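Local coordinates for protein acyl-CoA dehydrogenase (Bacillus anthracis, PDB 3OWA) that probably oxidises acyl-CoA thioesters to 2-enoyl-CoA, with the bound FAD cofactor as the electron acceptor, at residues 193-198 / 210-214; 270-274 / 325-329; 466-470 / 567-571. All coordinates share one frame; numbering follows the deposited sequence. Where two conformers were deposited one is given.

The three contacts follow one another along the chain and do not touch. Contact 1 joins two strands of the middle domain. Contacts 2 and 3 join helices of the C-terminal part. The centres of contacts 1 and 2 are 27 Å apart, as are those of contacts 2 and 3; those of contacts 1 and 3 are 51 Å apart, on opposite sides of the chain's centre. Contact 1 lies close to the cofactor: the side chain of F196 is about 8 Å from a bound FAD. Contacts 2 and 3 approach to about 6 Å between nearest atoms. E507 relates them, because it forms salt bridges to both R327 and K468.

Contact 1 (193-198 / 210-214); sequences ADVFIV and FIVEK
F196 and V212 form a hydrogen-bonded pair in the antiparallel hairpin of strands 195-202 and 206-213. The hairpin belongs to the beta-barrel middle domain of the acyl-CoA dehydrogenase fold. F196 N donates to V212 O at 2.7 Å, and V212 N returns a bond to F196 O. V198 and F210 repeat this exchange. The non-hydrogen-bonded pair I197/I211 lies between them, and V195/E213 follows on the other side of F196/V212.

F196, V198, F210 and V212 point to one face of the sheet. V198 CG2 is pressed against V212 CG2 at 3.4 Å, a snug contact for two methyls. In each valine CG1 is anti to the backbone N (chi1 177°), which leaves CG2 beside that N and turned to the other valine. The F196 ring takes V212 O at its edge, in plane. The F210 ring meets V198 O in the same way, with CD2 of F210 3.6 Å from that oxygen.

On the other face V195 and I211 run alongside each other. Their CG1 and CG2, respectively, touch at 3.8 Å. Y138 of helix 132-144 packs on both residues.

Further out, L238 of strand 235-240 packs on F196 and V198, and Y178 makes an edge-to-face contact with the F210 ring. E213 OE1 is hydrogen-bonded to Y138 OH, and D194 OD2 accepts from L148 N. Where the pairing ends, K214 N donates to D194 O at 2.9 Å from above the carbonyl plane. A water bridges D194 O and E213 OE2 by two weak bonds.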
ATOM      1  N   ALA A 193      28.550 -13.962  -6.638  1.00 25.01           N
ATOM      2  CA  ALA A 193      29.528 -12.881  -6.570  1.00 24.65           C
ATOM      3  C   ALA A 193      30.937 -13.459  -6.345  1.00 26.36           C
ATOM      4  O   ALA A 193      31.130 -14.407  -5.568  1.00 26.52           O
ATOM      5  CB  ALA A 193      29.188 -11.851  -5.403  1.00 23.69           C
ATOM      6  N   ASP A 194      31.914 -12.857  -7.009  1.00 28.06           N
ATOM      7  CA  ASP A 194      33.327 -13.205  -6.839  1.00 30.11           C
ATOM      8  C   ASP A 194      33.976 -12.319  -5.807  1.00 29.71           C
ATOM      9  O   ASP A 194      34.981 -12.693  -5.189  1.00 31.32           O
ATOM     10  CB  ASP A 194      34.019 -13.000  -8.180  1.00 30.00           C
ATOM     11  CG  ASP A 194      33.479 -13.959  -9.245  1.00 35.62           C
ATOM     12  OD1 ASP A 194      33.669 -15.176  -9.062  1.00 41.03           O
ATOM     13  OD2 ASP A 194      32.828 -13.524 -10.234  1.00 37.13           O
ATOM     14  N   VAL A 195      33.426 -11.128  -5.651  1.00 29.80           N
ATOM     15  CA  VAL A 195      34.050 -10.106  -4.831  1.00 30.23           C
ATOM     16  C   VAL A 195      33.013  -9.496  -3.920  1.00 29.02           C
ATOM     17  O   VAL A 195      31.907  -9.121  -4.388  1.00 27.89           O
ATOM     18  CB  VAL A 195      34.649  -9.006  -5.729  1.00 32.10           C
ATOM     19  CG1 VAL A 195      35.169  -7.829  -4.869  1.00 35.76           C
ATOM     20  CG2 VAL A 195      35.771  -9.554  -6.588  1.00 32.73           C
ATOM     21  N   PHE A 196      33.337  -9.370  -2.633  1.00 26.19           N
ATOM     22  CA  PHE A 196      32.400  -8.760  -1.653  1.00 27.13           C
ATOM     23  C   PHE A 196      33.094  -7.585  -0.935  1.00 27.38           C
ATOM     24  O   PHE A 196      34.192  -7.747  -0.416  1.00 27.92           O
ATOM     25  CB  PHE A 196      31.979  -9.749  -0.509  1.00 25.48           C
ATOM     26  CG  PHE A 196      31.199 -10.949  -0.995  1.00 27.43           C
ATOM     27  CD1 PHE A 196      31.854 -12.010  -1.638  1.00 29.00           C
ATOM     28  CD2 PHE A 196      29.805 -11.002  -0.836  1.00 27.17           C
ATOM     29  CE1 PHE A 196      31.160 -13.115  -2.115  1.00 30.36           C
ATOM     30  CE2 PHE A 196      29.080 -12.096  -1.310  1.00 24.34           C
ATOM     31  CZ  PHE A 196      29.754 -13.178  -1.937  1.00 28.33           C
ATOM     32  N   ILE A 197      32.439  -6.438  -0.899  1.00 27.15           N
ATOM     33  CA  ILE A 197      32.917  -5.300  -0.119  1.00 28.59           C
ATOM     34  C   ILE A 197      32.365  -5.524   1.274  1.00 27.25           C
ATOM     35  O   ILE A 197      31.182  -5.410   1.467  1.00 27.25           O
ATOM     36  CB  ILE A 197      32.377  -3.966  -0.653  1.00 27.51           C
ATOM     37  CG1 ILE A 197      32.701  -3.816  -2.164  1.00 29.52           C
ATOM     38  CG2 ILE A 197      32.940  -2.748   0.221  1.00 28.49           C
ATOM     39  CD1 ILE A 197      34.194  -3.888  -2.555  1.00 32.67           C
ATOM     40  N   VAL A 198      33.215  -5.916   2.207  1.00 27.98           N
ATOM     41  CA  VAL A 198      32.760  -6.307   3.543  1.00 25.63           C
ATOM     42  C   VAL A 198      33.184  -5.277   4.607  1.00 27.71           C
ATOM     43  O   VAL A 198      34.326  -4.850   4.643  1.00 29.05           O
ATOM     44  CB  VAL A 198      33.405  -7.642   3.926  1.00 27.54           C
ATOM     45  CG1 VAL A 198      33.014  -8.041   5.343  1.00 25.44           C
ATOM     46  CG2 VAL A 198      33.056  -8.758   2.871  1.00 26.05           C
ATOM     47  N   PHE A 210      36.669  -3.809   3.477  1.00 30.94           N
ATOM     48  CA  PHE A 210      37.649  -4.770   2.935  1.00 30.70           C
ATOM     49  C   PHE A 210      37.145  -5.330   1.630  1.00 30.58           C
ATOM     50  O   PHE A 210      35.938  -5.575   1.477  1.00 28.80           O
ATOM     51  CB  PHE A 210      37.823  -5.969   3.873  1.00 29.29           C
ATOM     52  CG  PHE A 210      38.377  -5.613   5.236  1.00 31.67           C
ATOM     53  CD1 PHE A 210      39.737  -5.692   5.478  1.00 34.01           C
ATOM     54  CD2 PHE A 210      37.539  -5.226   6.260  1.00 33.57           C
ATOM     55  CE1 PHE A 210      40.278  -5.375   6.739  1.00 36.39           C
ATOM     56  CE2 PHE A 210      38.052  -4.907   7.536  1.00 35.92           C
ATOM     57  CZ  PHE A 210      39.446  -4.979   7.763  1.00 36.08           C
ATOM     58  N   ILE A 211      38.051  -5.529   0.679  1.00 31.03           N
ATOM     59  CA  ILE A 211      37.701  -6.272  -0.534  1.00 30.61           C
ATOM     60  C   ILE A 211      37.968  -7.747  -0.246  1.00 31.10           C
ATOM     61  O   ILE A 211      39.100  -8.164   0.101  1.00 32.17           O
ATOM     62  CB  ILE A 211      38.521  -5.805  -1.735  1.00 32.45           C
ATOM     63  CG1 ILE A 211      38.346  -4.296  -1.943  1.00 32.19           C
ATOM     64  CG2 ILE A 211      38.230  -6.682  -2.981  1.00 29.63           C
ATOM     65  CD1 ILE A 211      39.479  -3.626  -2.786  1.00 31.46           C
ATOM     66  N   VAL A 212      36.910  -8.544  -0.301  1.00 29.83           N
ATOM     67  CA  VAL A 212      37.012  -9.926   0.106  1.00 28.81           C
ATOM     68  C   VAL A 212      36.587 -10.770  -1.091  1.00 29.46           C
ATOM     69  O   VAL A 212      35.444 -10.668  -1.545  1.00 29.15           O
ATOM     70  CB  VAL A 212      36.075 -10.227   1.286  1.00 28.68           C
ATOM     71  CG1 VAL A 212      36.153 -11.732   1.659  1.00 32.66           C
ATOM     72  CG2 VAL A 212      36.418  -9.329   2.483  1.00 25.37           C
ATOM     73  N   GLU A 213      37.496 -11.602  -1.581  1.00 29.27           N
ATOM     74  CA  GLU A 213      37.164 -12.550  -2.641  1.00 30.14           C
ATOM     75  C   GLU A 213      36.459 -13.789  -2.093  1.00 30.45           C
ATOM     76  O   GLU A 213      36.817 -14.315  -1.015  1.00 28.93           O
ATOM     77  CB  GLU A 213      38.444 -12.926  -3.393  1.00 30.40           C
ATOM     78  CG  GLU A 213      39.033 -11.727  -4.131  1.00 33.59           C
ATOM     79  CD  GLU A 213      40.274 -12.076  -4.965  1.00 40.26           C
ATOM     80  OE1 GLU A 213      41.086 -11.169  -5.255  1.00 40.93           O
ATOM     81  OE2 GLU A 213      40.445 -13.253  -5.332  1.00 41.52           O
ATOM     82  N   LYS A 214      35.464 -14.261  -2.841  0.52 30.43           N
ATOM     83  CA  LYS A 214      34.737 -15.492  -2.509  0.52 31.02           C
ATOM     84  C   LYS A 214      35.678 -16.674  -2.258  0.52 31.45           C
ATOM     85  O   LYS A 214      35.467 -17.460  -1.322  0.52 31.48           O
ATOM     86  CB  LYS A 214      33.717 -15.826  -3.616  0.52 31.65           C
ATOM     87  CG  LYS A 214      32.821 -17.027  -3.325  0.52 32.87           C
ATOM     88  CD  LYS A 214      32.129 -16.927  -1.952  0.52 33.45           C
ATOM     89  CE  LYS A 214      30.862 -17.781  -1.905  0.52 35.56           C
ATOM     90  NZ  LYS A 214      31.033 -19.279  -1.859  0.52 33.49           N
TER
HETATM   91  O   HOH W   1      37.711 -13.394  -7.154  1.00 81.22           O

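Contact 2 (270-274 / 325-329); sequences YKLGV and VYRTV
V274 and V325 cross obliquely where helices 257-293 and 305-336 pack in the C-terminal helical domain. CG2 of V274 lies only 3.3 Å from CG1 of V325, a tight fit for two carbons. The two short helical segments run roughly antiparallel, at 139°, with their axes 9.9 Å apart.

V329, one turn on from V325, meets Y270 at about a right angle. Its CG2 lies 3.9 Å from both CD2 and CE2 of the tyrosine ring. The same methyl is 4.2 Å from V274 CG2, which therefore touches both valines of the second helix. Y270 holds CG between its backbone N and carbonyl carbon (chi1 88°), and this places the ring beside V329. C361 of helix 358-383 also packs on Y270.

G273 has no side chain to stand between the helices. The CG2 branch of V325 rests on its backbone, 4.0 Å from G273 C. Y326 points away from the first helix at its base, but its hydroxyl returns to lie 4.0 Å from V274 CG1. That hydroxyl is hydrogen-bonded to E103 OE2 of helix 95-105.

Branched methyls and one aromatic ring thus carry a buried, mostly apolar joint. The polar ends of Y326 and T328 are satisfied elsewhere, T328 OG1 by Y504 OH and S324 O. Cohesion between these two segments therefore rests on shape and van der Waals contact.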
ATOM      1  N   TYR A 270      19.754   7.533  -4.953  1.00 34.03           N
ATOM      2  CA  TYR A 270      19.202   8.095  -6.188  1.00 35.84           C
ATOM      3  C   TYR A 270      19.051   7.031  -7.286  1.00 34.93           C
ATOM      4  O   TYR A 270      18.152   7.124  -8.116  1.00 35.85           O
ATOM      5  CB  TYR A 270      19.941   9.363  -6.673  1.00 37.21           C
ATOM      6  CG  TYR A 270      21.117   9.110  -7.570  1.00 40.24           C
ATOM      7  CD1 TYR A 270      22.416   9.162  -7.073  1.00 43.97           C
ATOM      8  CD2 TYR A 270      20.935   8.862  -8.930  1.00 42.72           C
ATOM      9  CE1 TYR A 270      23.515   8.936  -7.910  1.00 45.53           C
ATOM     10  CE2 TYR A 270      22.016   8.629  -9.774  1.00 44.38           C
ATOM     11  CZ  TYR A 270      23.304   8.665  -9.257  1.00 46.29           C
ATOM     12  OH  TYR A 270      24.382   8.427 -10.085  1.00 48.87           O
ATOM     13  N   LYS A 271      19.933   6.042  -7.303  1.00 33.85           N
ATOM     14  CA  LYS A 271      19.833   4.975  -8.291  1.00 34.57           C
ATOM     15  C   LYS A 271      18.537   4.182  -8.113  1.00 33.95           C
ATOM     16  O   LYS A 271      17.882   3.823  -9.089  1.00 32.70           O
ATOM     17  CB  LYS A 271      21.034   4.030  -8.156  1.00 35.53           C
ATOM     18  CG  LYS A 271      21.769   3.828  -9.417  1.00 40.60           C
ATOM     19  CD  LYS A 271      22.299   5.098  -9.970  1.00 46.63           C
ATOM     20  CE  LYS A 271      22.846   4.838 -11.371  1.00 50.84           C
ATOM     21  NZ  LYS A 271      23.796   3.664 -11.381  1.00 56.34           N
ATOM     22  N   LEU A 272      18.182   3.898  -6.859  0.51 32.97           N
ATOM     23  CA  LEU A 272      16.906   3.265  -6.569  0.51 32.59           C
ATOM     24  C   LEU A 272      15.744   4.160  -7.018  0.51 32.25           C
ATOM     25  O   LEU A 272      14.771   3.666  -7.588  0.51 32.35           O
ATOM     26  CB  LEU A 272      16.789   2.893  -5.083  0.51 31.96           C
ATOM     27  CG  LEU A 272      15.610   1.978  -4.715  0.51 32.60           C
ATOM     28  CD1 LEU A 272      15.622   0.698  -5.557  0.51 30.78           C
ATOM     29  CD2 LEU A 272      15.646   1.646  -3.228  0.51 28.15           C
ATOM     30  N   GLY A 273      15.857   5.466  -6.780  1.00 31.89           N
ATOM     31  CA  GLY A 273      14.891   6.435  -7.306  1.00 30.65           C
ATOM     32  C   GLY A 273      14.688   6.289  -8.803  1.00 30.78           C
ATOM     33  O   GLY A 273      13.559   6.178  -9.291  1.00 30.08           O
ATOM     34  N   VAL A 274      15.780   6.271  -9.555  1.00 31.89           N
ATOM     35  CA  VAL A 274      15.684   6.095 -11.003  1.00 32.29           C
ATOM     36  C   VAL A 274      14.978   4.763 -11.312  1.00 31.27           C
ATOM     37  O   VAL A 274      14.118   4.681 -12.175  1.00 31.35           O
ATOM     38  CB  VAL A 274      17.122   6.089 -11.639  1.00 34.91           C
ATOM     39  CG1 VAL A 274      17.067   5.796 -13.126  1.00 36.18           C
ATOM     40  CG2 VAL A 274      17.813   7.426 -11.451  1.00 36.54           C
ATOM     41  N   VAL A 325      13.885  13.132 -10.006  1.00 36.83           N
ATOM     42  CA  VAL A 325      15.043  12.218 -10.031  1.00 36.12           C
ATOM     43  C   VAL A 325      16.103  12.678 -11.045  1.00 36.61           C
ATOM     44  O   VAL A 325      17.294  12.698 -10.720  1.00 36.71           O
ATOM     45  CB  VAL A 325      14.635  10.725 -10.266  1.00 35.66           C
ATOM     46  CG1 VAL A 325      15.836   9.852 -10.343  1.00 35.87           C
ATOM     47  CG2 VAL A 325      13.780  10.221  -9.104  1.00 35.82           C
ATOM     48  N   TYR A 326      15.691  13.002 -12.269  1.00 36.27           N
ATOM     49  CA  TYR A 326      16.654  13.425 -13.289  1.00 37.33           C
ATOM     50  C   TYR A 326      17.237  14.809 -13.021  1.00 37.50           C
ATOM     51  O   TYR A 326      18.346  15.093 -13.434  1.00 37.98           O
ATOM     52  CB  TYR A 326      16.092  13.312 -14.712  1.00 37.69           C
ATOM     53  CG  TYR A 326      16.182  11.888 -15.201  1.00 37.68           C
ATOM     54  CD1 TYR A 326      15.065  11.037 -15.172  1.00 37.67           C
ATOM     55  CD2 TYR A 326      17.403  11.369 -15.627  1.00 38.42           C
ATOM     56  CE1 TYR A 326      15.182   9.692 -15.595  1.00 39.96           C
ATOM     57  CE2 TYR A 326      17.531  10.056 -16.053  1.00 37.63           C
ATOM     58  CZ  TYR A 326      16.419   9.223 -16.023  1.00 39.34           C
ATOM     59  OH  TYR A 326      16.562   7.931 -16.442  1.00 40.19           O
ATOM     60  N   ARG A 327      16.493  15.628 -12.291  1.00 37.98           N
ATOM     61  CA  ARG A 327      17.012  16.865 -11.754  1.00 38.53           C
ATOM     62  C   ARG A 327      18.221  16.554 -10.886  1.00 38.98           C
ATOM     63  O   ARG A 327      19.254  17.174 -11.037  1.00 39.36           O
ATOM     64  CB  ARG A 327      15.946  17.589 -10.930  1.00 38.59           C
ATOM     65  CG  ARG A 327      16.448  18.843 -10.212  1.00 39.91           C
ATOM     66  CD  ARG A 327      15.309  19.616  -9.605  1.00 42.92           C
ATOM     67  NE  ARG A 327      15.733  20.857  -8.962  1.00 45.53           N
ATOM     68  CZ  ARG A 327      14.923  21.674  -8.290  1.00 46.61           C
ATOM     69  NH1 ARG A 327      13.622  21.399  -8.155  1.00 44.42           N
ATOM     70  NH2 ARG A 327      15.424  22.771  -7.745  1.00 48.87           N
ATOM     71  N   THR A 328      18.085  15.606  -9.956  1.00 37.68           N
ATOM     72  CA  THR A 328      19.193  15.249  -9.093  1.00 37.95           C
ATOM     73  C   THR A 328      20.386  14.697  -9.891  1.00 39.16           C
ATOM     74  O   THR A 328      21.548  15.060  -9.619  1.00 39.25           O
ATOM     75  CB  THR A 328      18.729  14.223  -8.023  1.00 36.07           C
ATOM     76  OG1 THR A 328      17.704  14.812  -7.227  1.00 37.29           O
ATOM     77  CG2 THR A 328      19.868  13.821  -7.112  1.00 37.24           C
ATOM     78  N   VAL A 329      20.102  13.808 -10.850  1.00 39.71           N
ATOM     79  CA  VAL A 329      21.141  13.241 -11.712  1.00 40.81           C
ATOM     80  C   VAL A 329      21.863  14.391 -12.432  1.00 42.73           C
ATOM     81  O   VAL A 329      23.100  14.441 -12.461  1.00 43.21           O
ATOM     82  CB  VAL A 329      20.570  12.207 -12.721  1.00 40.46           C
ATOM     83  CG1 VAL A 329      21.680  11.643 -13.578  1.00 41.74           C
ATOM     84  CG2 VAL A 329      19.839  11.033 -11.970  1.00 39.91           C
TER

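Contact 3 (466-470 / 567-571); sequences NAKKI and LRKLT
The carboxamide of N466 is the flat side-chain group that touches across this contact, and it meets L570. The backbone oxygen L570 O lies close to the carboxamide plane, 3.4 Å from N466 CG. N466 CB is 3.3 Å from the same oxygen. The CD2 methyl of L570 stands above that plane, almost straight over N466 CG, at 4.2 Å. No aromatic ring takes part, and the rest of the contact is aliphatic.

L570 has the largest share of the buried area. It points toward helix 458-482 and splits its two methyls between neighbours. CD1 touches I470 CG1 at 3.7 Å, while CD2 touches K469 CD at 3.8 Å. L570 and I470 pass alongside each other, one coming from each helix. K469 instead crosses L570 at about a right angle. Its extended chain offers methylenes to the leucine, and the amine turns off from it.

I470 fills the next turn. L567 crosses it at about a right angle and brings CD1 to 3.8 Å from I470 CG1. The same L567 methyl also lies 3.9 Å from I470 CG2 and CD1. The leucine's CG is anti to its backbone nitrogen (chi1 176°). Its base does not point straight at the other helix, so the reach comes from the CD1 branch.

The short segments of helices 458-482 and 557-571 run nearly antiparallel, at 160°, within the helical C-terminal region. Helix 526-554 also borders the pair: A547 packs on I470, K548 on L567 and F540 on T571. Helix 490-520 flanks the first segment, where L503 packs on A467. At the second segment, R568 packs on R568 of the second subunit, so helix 557-571 reaches the dimer interface.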
ATOM      1  N   ASN A 466       5.401  29.662  -2.029  1.00 51.31           N
ATOM      2  CA  ASN A 466       4.801  29.656  -0.698  1.00 51.24           C
ATOM      3  C   ASN A 466       5.122  28.393   0.100  1.00 50.00           C
ATOM      4  O   ASN A 466       5.228  28.443   1.331  1.00 49.67           O
ATOM      5  CB  ASN A 466       3.294  29.901  -0.777  1.00 51.43           C
ATOM      6  CG  ASN A 466       2.943  31.391  -1.037  1.00 54.67           C
ATOM      7  OD1 ASN A 466       1.784  31.798  -0.912  1.00 55.86           O
ATOM      8  ND2 ASN A 466       3.942  32.190  -1.392  1.00 54.81           N
ATOM      9  N   ALA A 467       5.285  27.271  -0.609  1.00 49.11           N
ATOM     10  CA  ALA A 467       5.672  25.999   0.019  1.00 48.33           C
ATOM     11  C   ALA A 467       7.039  26.127   0.675  1.00 48.48           C
ATOM     12  O   ALA A 467       7.250  25.604   1.779  1.00 47.87           O
ATOM     13  CB  ALA A 467       5.665  24.835  -1.002  1.00 47.01           C
ATOM     14  N   LYS A 468       7.953  26.831   0.004  1.00 49.34           N
ATOM     15  CA  LYS A 468       9.295  27.073   0.543  1.00 50.60           C
ATOM     16  C   LYS A 468       9.244  27.844   1.854  1.00 51.41           C
ATOM     17  O   LYS A 468       9.894  27.466   2.828  1.00 51.44           O
ATOM     18  CB  LYS A 468      10.170  27.825  -0.472  1.00 51.98           C
ATOM     19  CG  LYS A 468      10.563  26.980  -1.686  1.00 51.44           C
ATOM     20  CD  LYS A 468      11.515  27.694  -2.612  1.00 53.24           C
ATOM     21  CE  LYS A 468      11.567  26.944  -3.935  1.00 54.65           C
ATOM     22  NZ  LYS A 468      12.672  27.412  -4.783  1.00 53.21           N
ATOM     23  N   LYS A 469       8.455  28.920   1.859  1.00 52.15           N
ATOM     24  CA  LYS A 469       8.207  29.731   3.052  1.00 53.37           C
ATOM     25  C   LYS A 469       7.593  28.918   4.199  1.00 52.19           C
ATOM     26  O   LYS A 469       8.011  29.071   5.351  1.00 52.17           O
ATOM     27  CB  LYS A 469       7.288  30.911   2.702  1.00 54.04           C
ATOM     28  CG  LYS A 469       7.896  31.846   1.650  1.00 57.89           C
ATOM     29  CD  LYS A 469       6.925  32.938   1.215  1.00 61.73           C
ATOM     30  CE  LYS A 469       7.586  33.804   0.151  1.00 65.95           C
ATOM     31  NZ  LYS A 469       6.601  34.716  -0.473  1.00 69.86           N
ATOM     32  N   ILE A 470       6.608  28.067   3.877  1.00 50.63           N
ATOM     33  CA  ILE A 470       5.952  27.232   4.883  1.00 49.70           C
ATOM     34  C   ILE A 470       6.958  26.248   5.505  1.00 49.45           C
ATOM     35  O   ILE A 470       7.009  26.110   6.725  1.00 49.90           O
ATOM     36  CB  ILE A 470       4.704  26.488   4.302  1.00 49.30           C
ATOM     37  CG1 ILE A 470       3.584  27.473   3.947  1.00 48.60           C
ATOM     38  CG2 ILE A 470       4.150  25.460   5.291  1.00 48.30           C
ATOM     39  CD1 ILE A 470       2.587  26.916   2.915  1.00 46.11           C
ATOM     40  N   LEU A 567      -0.075  30.844   8.267  1.00 59.32           N
ATOM     41  CA  LEU A 567      -0.148  29.680   7.375  1.00 58.35           C
ATOM     42  C   LEU A 567      -1.308  29.826   6.391  1.00 58.80           C
ATOM     43  O   LEU A 567      -1.145  29.557   5.194  1.00 57.74           O
ATOM     44  CB  LEU A 567      -0.255  28.369   8.171  1.00 56.71           C
ATOM     45  CG  LEU A 567      -0.434  27.049   7.389  1.00 54.87           C
ATOM     46  CD1 LEU A 567       0.668  26.838   6.316  1.00 51.04           C
ATOM     47  CD2 LEU A 567      -0.509  25.856   8.334  1.00 49.94           C
ATOM     48  N   ARG A 568      -2.460  30.276   6.897  1.00 60.09           N
ATOM     49  CA  ARG A 568      -3.635  30.569   6.062  1.00 61.60           C
ATOM     50  C   ARG A 568      -3.319  31.613   4.983  1.00 61.87           C
ATOM     51  O   ARG A 568      -3.715  31.461   3.826  1.00 61.81           O
ATOM     52  CB  ARG A 568      -4.824  31.011   6.928  1.00 62.76           C
ATOM     53  CG  ARG A 568      -6.193  30.819   6.280  1.00 66.33           C
ATOM     54  CD  ARG A 568      -6.790  32.137   5.751  1.00 73.13           C
ATOM     55  NE  ARG A 568      -6.846  33.195   6.770  1.00 82.14           N
ATOM     56  CZ  ARG A 568      -7.902  33.457   7.538  1.00 84.16           C
ATOM     57  NH1 ARG A 568      -9.020  32.748   7.422  1.00 80.17           N
ATOM     58  NH2 ARG A 568      -7.838  34.439   8.431  1.00 88.21           N
ATOM     59  N   LYS A 569      -2.584  32.653   5.368  1.00 62.76           N
ATOM     60  CA  LYS A 569      -2.092  33.670   4.433  1.00 63.64           C
ATOM     61  C   LYS A 569      -1.160  33.074   3.369  1.00 62.71           C
ATOM     62  O   LYS A 569      -1.192  33.489   2.209  1.00 63.46           O
ATOM     63  CB  LYS A 569      -1.367  34.801   5.183  1.00 65.02           C
ATOM     64  CG  LYS A 569      -2.307  35.814   5.857  1.00 68.19           C
ATOM     65  CD  LYS A 569      -1.546  36.884   6.632  1.00 71.32           C
ATOM     66  CE  LYS A 569      -2.473  37.622   7.604  1.00 73.79           C
ATOM     67  NZ  LYS A 569      -1.714  38.521   8.526  1.00 77.61           N
ATOM     68  N   LEU A 570      -0.336  32.106   3.766  1.00 60.31           N
ATOM     69  CA  LEU A 570       0.602  31.487   2.842  1.00 59.09           C
ATOM     70  C   LEU A 570      -0.087  30.472   1.951  1.00 57.64           C
ATOM     71  O   LEU A 570       0.408  30.108   0.902  1.00 56.83           O
ATOM     72  CB  LEU A 570       1.748  30.834   3.605  1.00 58.32           C
ATOM     73  CG  LEU A 570       2.835  31.792   4.086  1.00 59.65           C
ATOM     74  CD1 LEU A 570       3.828  31.010   4.889  1.00 58.01           C
ATOM     75  CD2 LEU A 570       3.529  32.521   2.928  1.00 59.86           C
ATOM     76  N   THR A 571      -1.274  30.070   2.351  1.00 57.30           N
ATOM     77  CA  THR A 571      -1.890  28.918   1.741  1.00 57.21           C
ATOM     78  C   THR A 571      -3.135  29.229   0.896  1.00 57.52           C
ATOM     79  O   THR A 571      -3.595  28.394   0.108  1.00 57.26           O
ATOM     80  CB  THR A 571      -2.122  27.874   2.839  1.00 56.52           C
ATOM     81  OG1 THR A 571      -1.768  26.592   2.342  1.00 57.36           O
ATOM     82  CG2 THR A 571      -3.523  27.929   3.391  1.00 55.29           C
TER